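Local coordinates for protein P43 (Trichuris muris, PDB 6QIX) that is the major secreted protein of the whipworm, tethers to matrix and inhibits the function of interleukin-13, at residues E172-S176 with G177-I181; E348-K351 with D352-C356. All coordinates share one frame; numbering follows the deposited sequence. Where two conformers were deposited one is given.

Contact 1: E172-S176 with G177-I181; sequences EPNES and GTECI
Asn174 and Thr178 face each other across the mouth of a tight hairpin loop, and the amide of Asn174 uses both its ends on the returning chain. Its chi1 of 60° tucks CG between the backbone N and the carbonyl carbon, which folds the amide back over the loop. The flat group is turned edge-on to Thr178: the backbone N of Thr178 lies in the carbonyl plane and donates to a lone pair of Asn174 OD1 at 2.8 Å, while Asn174 ND2 gives a 3.2 Å bond to Thr178 OG1, which sits almost in the amide plane. A second donor, Glu179 N, reaches Asn174 OD1 from above that plane at 3.2 Å. Thr178 OG1 donates a hydrogen bond to Ser176 OG, 2.8 Å away, so the hydroxyl is donor and acceptor at once. The side chain of Glu179 crosses that of Asn174 at about a right angle; its CB lies 3.5 Å from Asn174 ND2, and its carboxylate plane stands 85° from the amide.

Beneath these side chains runs a type I turn from Asn174 to Gly177, closed by Gly177 N to Asn174 O. The left-handed backbone of Gly177 (phi 61°) then turns the chain back toward Thr178. The bond from Asn174 N to Glu179 O is nearly straight, and Glu172 and Ile181 form an antiparallel hydrogen-bonded pair with both backbone bonds made. Beyond the hairpin, Cys180 is joined to Cys167 by a disulfide, and the carboxylate of Glu172 is hydrogen-bonded to His186.

With two donors on OD1 and an acceptor for ND2, the Asn174 amide is held against flipping; polar bonds within the loop largely hold the turn, while Pro173 and Cys180 pack on Ile108.

Contact 2: E348-K351 with D352-C356; sequences EPNK and DGTAC
Asn350 OD1 takes a hydrogen bond from Thr354 N at 2.9 Å, in the carbonyl plane and on a lone pair, and a weak one from Ala355 N at 3.3 Å. The other end of the same amide is also engaged: Asn350 ND2 donates to Thr354 OG1 over 3.1 Å, with the oxygen almost in the amide plane and the N-H pointing nearly straight at it. One residue thus receives both ends of the amide, which defines which end is oxygen and which nitrogen.

Thr354 OG1 donates in turn to Asp352 OD1, reached on the syn side of the carboxylate; the modelled separation is unusually short, and its exact length is doubtful. Asp352 is brought into position by its chi1 of 66°, which swings the carboxylate back over the turn although its CB leads away. Its plane is tilted 63° from the amide of Asn350, and its OD1 comes within 3.1 Å of Asn350 OD1, two acceptors side by side that would be expected to disfavour each other; the O-H of Thr354 and its N-H, which bonds only weakly to Asp352 OD1, probably offset this closeness. Ala355 CB rests 3.6 Å from Asn350 ND2.

The backbone carries the rest. Asn350 N donates to Ala355 O, Gly353 N closes on Asn350 O, and Pro349 and Cys356 form an antiparallel non-hydrogen-bonded pair. Outside the loop, Glu348 and Val357 share backbone hydrogen bonds, Pro349 packs on Ile280, and Cys356 is disulfide-bonded to Cys343.

Taken together, this is a beta hairpin whose loop opens with a type I turn from Asn350 to Gly353, the last residue of which, Gly353, has positive phi (69°), with the leading asparagine bridging back to the outgoing chain.

How the contacts relate
The two contacts come in series along the chain, residues 172-181 before residues 348-356, and share no strand or sheet. Their centres lie 47 Å apart, their nearest atoms about 35 Å, on opposite sides of the chain's centre. Each occupies a two-stranded antiparallel hairpin of its own, 172-173 with 180-181 and 347-349 with 356-358, directly after a pair of longer strands (155-160 and 163-168; 331-336 and 339-344). A disulfide ties each hairpin to the second strand of that pair. This matching order of strands and cysteines is consistent with two related halves of P43, each bearing one copy of the hairpin, the first at the surface and the second partly buried.

Contact 1: E172-S176 with G177-I181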
ATOM      1  N   GLU A 172       9.267  19.195   1.965  1.00 16.99           N
ATOM      2  CA  GLU A 172      10.191  18.104   2.218  1.00 15.83           C
ATOM      3  C   GLU A 172      11.173  18.520   3.304  1.00 14.79           C
ATOM      4  O   GLU A 172      11.417  19.716   3.496  1.00 16.63           O
ATOM      5  CB  GLU A 172      10.968  17.745   0.931  1.00 18.51           C
ATOM      6  CG  GLU A 172      10.021  17.368  -0.227  1.00 22.81           C
ATOM      7  CD  GLU A 172      10.684  16.979  -1.532  1.00 24.37           C
ATOM      8  OE1 GLU A 172      11.947  16.943  -1.582  1.00 21.89           O
ATOM      9  OE2 GLU A 172       9.911  16.694  -2.514  1.00 24.64           O
ATOM     10  N   PRO A 173      11.755  17.560   4.014  1.00 14.76           N
ATOM     11  CA  PRO A 173      12.743  17.941   5.043  1.00 16.45           C
ATOM     12  C   PRO A 173      13.913  18.660   4.411  1.00 15.83           C
ATOM     13  O   PRO A 173      14.334  18.328   3.292  1.00 18.86           O
ATOM     14  CB  PRO A 173      13.161  16.606   5.652  1.00 16.70           C
ATOM     15  CG  PRO A 173      11.993  15.656   5.288  1.00 18.53           C
ATOM     16  CD  PRO A 173      11.601  16.110   3.925  1.00 17.81           C
ATOM     17  N   ASN A 174      14.415  19.690   5.114  1.00 16.53           N
ATOM     18  CA  ASN A 174      15.707  20.227   4.726  1.00 17.80           C
ATOM     19  C   ASN A 174      16.785  19.188   5.020  1.00 19.88           C
ATOM     20  O   ASN A 174      16.529  18.118   5.586  1.00 18.53           O
ATOM     21  CB  ASN A 174      16.016  21.560   5.432  1.00 17.59           C
ATOM     22  CG  ASN A 174      16.060  21.467   6.950  1.00 20.12           C
ATOM     23  OD1 ASN A 174      15.952  20.404   7.579  1.00 20.66           O
ATOM     24  ND2 ASN A 174      16.245  22.650   7.558  1.00 20.70           N
ATOM     25  N   GLU A 175      18.015  19.508   4.618  1.00 20.76           N
ATOM     26  CA  GLU A 175      19.055  18.499   4.677  1.00 21.21           C
ATOM     27  C   GLU A 175      19.296  18.029   6.103  1.00 21.09           C
ATOM     28  O   GLU A 175      19.618  16.847   6.319  1.00 22.73           O
ATOM     29  CB  GLU A 175      20.340  19.050   4.059  1.00 23.87           C
ATOM     30  CG  GLU A 175      21.296  17.994   3.646  1.00 29.63           C
ATOM     31  CD  GLU A 175      22.537  18.546   2.997  1.00 29.98           C
ATOM     32  OE1 GLU A 175      22.466  19.614   2.315  1.00 31.28           O
ATOM     33  OE2 GLU A 175      23.588  17.908   3.203  1.00 26.20           O
ATOM     34  N   SER A 176      19.138  18.926   7.088  1.00 19.69           N
ATOM     35  CA  SER A 176      19.393  18.586   8.491  1.00 23.36           C
ATOM     36  C   SER A 176      18.193  17.989   9.215  1.00 21.96           C
ATOM     37  O   SER A 176      18.331  17.572  10.387  1.00 23.93           O
ATOM     38  CB  SER A 176      19.874  19.817   9.277  1.00 28.12           C
ATOM     39  OG  SER A 176      18.874  20.835   9.350  1.00 28.60           O
ATOM     40  N   GLY A 177      17.055  17.866   8.536  1.00 22.39           N
ATOM     41  CA  GLY A 177      15.850  17.353   9.162  1.00 21.45           C
ATOM     42  C   GLY A 177      15.375  18.212  10.313  1.00 20.34           C
ATOM     43  O   GLY A 177      14.788  17.686  11.263  1.00 22.47           O
ATOM     44  N   THR A 178      15.589  19.535  10.242  1.00 21.19           N
ATOM     45  CA  THR A 178      15.141  20.436  11.297  1.00 22.35           C
ATOM     46  C   THR A 178      13.953  21.292  10.892  1.00 23.17           C
ATOM     47  O   THR A 178      13.320  21.873  11.772  1.00 25.98           O
ATOM     48  CB  THR A 178      16.266  21.388  11.757  1.00 25.38           C
ATOM     49  OG1 THR A 178      16.771  22.150  10.640  1.00 25.95           O
ATOM     50  CG2 THR A 178      17.403  20.598  12.420  1.00 28.02           C
ATOM     51  N   GLU A 179      13.659  21.397   9.591  1.00 21.13           N
ATOM     52  CA  GLU A 179      12.613  22.264   9.093  1.00 21.36           C
ATOM     53  C   GLU A 179      12.020  21.634   7.840  1.00 21.06           C
ATOM     54  O   GLU A 179      12.705  20.904   7.116  1.00 20.00           O
ATOM     55  CB  GLU A 179      13.151  23.659   8.747  1.00 29.87           C
ATOM     56  CG  GLU A 179      12.102  24.670   8.504  1.00 44.34           C
ATOM     57  CD  GLU A 179      12.673  26.031   8.111  1.00 54.54           C
ATOM     58  OE1 GLU A 179      13.922  26.208   8.076  1.00 57.03           O
ATOM     59  OE2 GLU A 179      11.847  26.929   7.844  1.00 58.41           O
ATOM     60  N   CYS A 180      10.750  21.944   7.585  1.00 20.93           N
ATOM     61  CA  CYS A 180      10.105  21.602   6.306  1.00 20.39           C
ATOM     62  C   CYS A 180      10.310  22.748   5.338  1.00 22.15           C
ATOM     63  O   CYS A 180       9.985  23.899   5.663  1.00 22.71           O
ATOM     64  CB  CYS A 180       8.618  21.368   6.491  1.00 20.47           C
ATOM     65  SG  CYS A 180       8.312  19.883   7.541  1.00 21.20           S
ATOM     66  N   ILE A 181      10.850  22.443   4.150  0.64 20.84           N
ATOM     67  CA  ILE A 181      11.066  23.465   3.134  0.64 20.69           C
ATOM     68  C   ILE A 181      10.317  23.073   1.872  0.64 19.70           C
ATOM     69  O   ILE A 181       9.935  21.918   1.675  0.64 20.50           O
ATOM     70  CB  ILE A 181      12.567  23.680   2.875  0.64 22.50           C
ATOM     71  CG1 ILE A 181      13.254  22.349   2.555  0.64 25.91           C
ATOM     72  CG2 ILE A 181      13.212  24.277   4.129  0.64 25.21           C
ATOM     73  CD1 ILE A 181      12.950  21.774   1.185  0.64 27.12           C
TER

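Contact 2: E348-K351 with D352-C356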
ATOM      1  N   GLU A 348      -7.612 -13.846   4.173  1.00 16.51           N
ATOM      2  CA  GLU A 348      -7.005 -14.621   5.246  1.00 17.56           C
ATOM      3  C   GLU A 348      -7.723 -15.966   5.331  1.00 16.90           C
ATOM      4  O   GLU A 348      -8.863 -16.087   4.890  1.00 18.11           O
ATOM      5  CB  GLU A 348      -7.108 -13.869   6.580  1.00 20.65           C
ATOM      6  CG  GLU A 348      -8.571 -13.655   7.026  1.00 25.07           C
ATOM      7  CD  GLU A 348      -8.763 -12.787   8.295  1.00 30.84           C
ATOM      8  OE1 GLU A 348      -7.793 -12.389   8.978  1.00 32.44           O
ATOM      9  OE2 GLU A 348      -9.929 -12.486   8.602  1.00 34.66           O
ATOM     10  N   PRO A 349      -7.093 -16.968   5.924  1.00 16.82           N
ATOM     11  CA  PRO A 349      -7.820 -18.242   6.074  1.00 17.65           C
ATOM     12  C   PRO A 349      -9.040 -18.054   6.961  1.00 18.80           C
ATOM     13  O   PRO A 349      -9.010 -17.295   7.939  1.00 20.66           O
ATOM     14  CB  PRO A 349      -6.793 -19.190   6.703  1.00 18.61           C
ATOM     15  CG  PRO A 349      -5.444 -18.570   6.407  1.00 19.02           C
ATOM     16  CD  PRO A 349      -5.687 -17.061   6.382  1.00 18.86           C
ATOM     17  N   ASN A 350     -10.121 -18.774   6.619  1.00 21.66           N
ATOM     18  CA  ASN A 350     -11.265 -18.900   7.512  1.00 22.67           C
ATOM     19  C   ASN A 350     -10.869 -19.759   8.738  1.00 24.32           C
ATOM     20  O   ASN A 350      -9.740 -20.225   8.874  1.00 21.80           O
ATOM     21  CB  ASN A 350     -12.471 -19.460   6.740  1.00 24.34           C
ATOM     22  CG  ASN A 350     -12.315 -20.908   6.357  1.00 23.87           C
ATOM     23  OD1 ASN A 350     -11.283 -21.533   6.611  1.00 21.88           O
ATOM     24  ND2 ASN A 350     -13.349 -21.453   5.693  1.00 25.03           N
ATOM     25  N   LYS A 351     -11.835 -19.972   9.635  1.00 27.36           N
ATOM     26  CA  LYS A 351     -11.558 -20.479  10.973  1.00 34.37           C
ATOM     27  C   LYS A 351     -11.019 -21.896  10.940  1.00 32.56           C
ATOM     28  O   LYS A 351     -10.127 -22.234  11.726  1.00 32.45           O
ATOM     29  CB  LYS A 351     -12.843 -20.382  11.800  1.00 41.44           C
ATOM     30  CG  LYS A 351     -13.183 -18.915  12.276  1.00 49.80           C
ATOM     31  CD  LYS A 351     -13.003 -17.828  11.177  1.00 53.73           C
ATOM     32  CE  LYS A 351     -13.939 -18.018   9.954  1.00 52.62           C
ATOM     33  NZ  LYS A 351     -14.172 -16.727   9.214  1.00 55.88           N
ATOM     34  N   ASP A 352     -11.538 -22.742  10.048  1.00 30.94           N
ATOM     35  CA  ASP A 352     -11.048 -24.103   9.961  1.00 28.07           C
ATOM     36  C   ASP A 352     -10.004 -24.304   8.875  1.00 26.26           C
ATOM     37  O   ASP A 352      -9.552 -25.439   8.683  1.00 25.99           O
ATOM     38  CB  ASP A 352     -12.209 -25.098   9.828  1.00 30.86           C
ATOM     39  CG  ASP A 352     -12.994 -24.984   8.564  1.00 38.77           C
ATOM     40  OD1 ASP A 352     -12.676 -24.122   7.729  1.00 40.73           O
ATOM     41  OD2 ASP A 352     -13.969 -25.811   8.415  1.00 42.05           O
ATOM     42  N   GLY A 353      -9.513 -23.227   8.257  1.00 22.79           N
ATOM     43  CA  GLY A 353      -8.445 -23.389   7.301  1.00 23.65           C
ATOM     44  C   GLY A 353      -8.853 -24.091   6.027  1.00 23.34           C
ATOM     45  O   GLY A 353      -8.017 -24.724   5.388  1.00 25.09           O
ATOM     46  N   THR A 354     -10.109 -23.960   5.621  1.00 22.29           N
ATOM     47  CA  THR A 354     -10.608 -24.644   4.433  1.00 25.27           C
ATOM     48  C   THR A 354     -10.842 -23.702   3.259  1.00 24.15           C
ATOM     49  O   THR A 354     -10.986 -24.177   2.120  1.00 22.14           O
ATOM     50  CB  THR A 354     -11.925 -25.364   4.720  1.00 27.34           C
ATOM     51  OG1 THR A 354     -12.891 -24.433   5.208  1.00 24.67           O
ATOM     52  CG2 THR A 354     -11.705 -26.507   5.731  1.00 32.69           C
ATOM     53  N   ALA A 355     -10.867 -22.393   3.502  1.00 21.97           N
ATOM     54  CA  ALA A 355     -11.175 -21.432   2.448  1.00 23.59           C
ATOM     55  C   ALA A 355     -10.617 -20.068   2.828  1.00 21.61           C
ATOM     56  O   ALA A 355     -10.222 -19.824   3.969  1.00 20.26           O
ATOM     57  CB  ALA A 355     -12.678 -21.306   2.182  1.00 23.92           C
ATOM     58  N   CYS A 356     -10.591 -19.183   1.836  1.00 18.83           N
ATOM     59  CA  CYS A 356     -10.084 -17.826   1.998  1.00 21.66           C
ATOM     60  C   CYS A 356     -11.237 -16.836   2.066  1.00 22.20           C
ATOM     61  O   CYS A 356     -12.182 -16.898   1.252  1.00 23.12           O
ATOM     62  CB  CYS A 356      -9.159 -17.447   0.839  1.00 22.34           C
ATOM     63  SG  CYS A 356      -7.616 -18.418   0.756  1.00 24.09           S
TER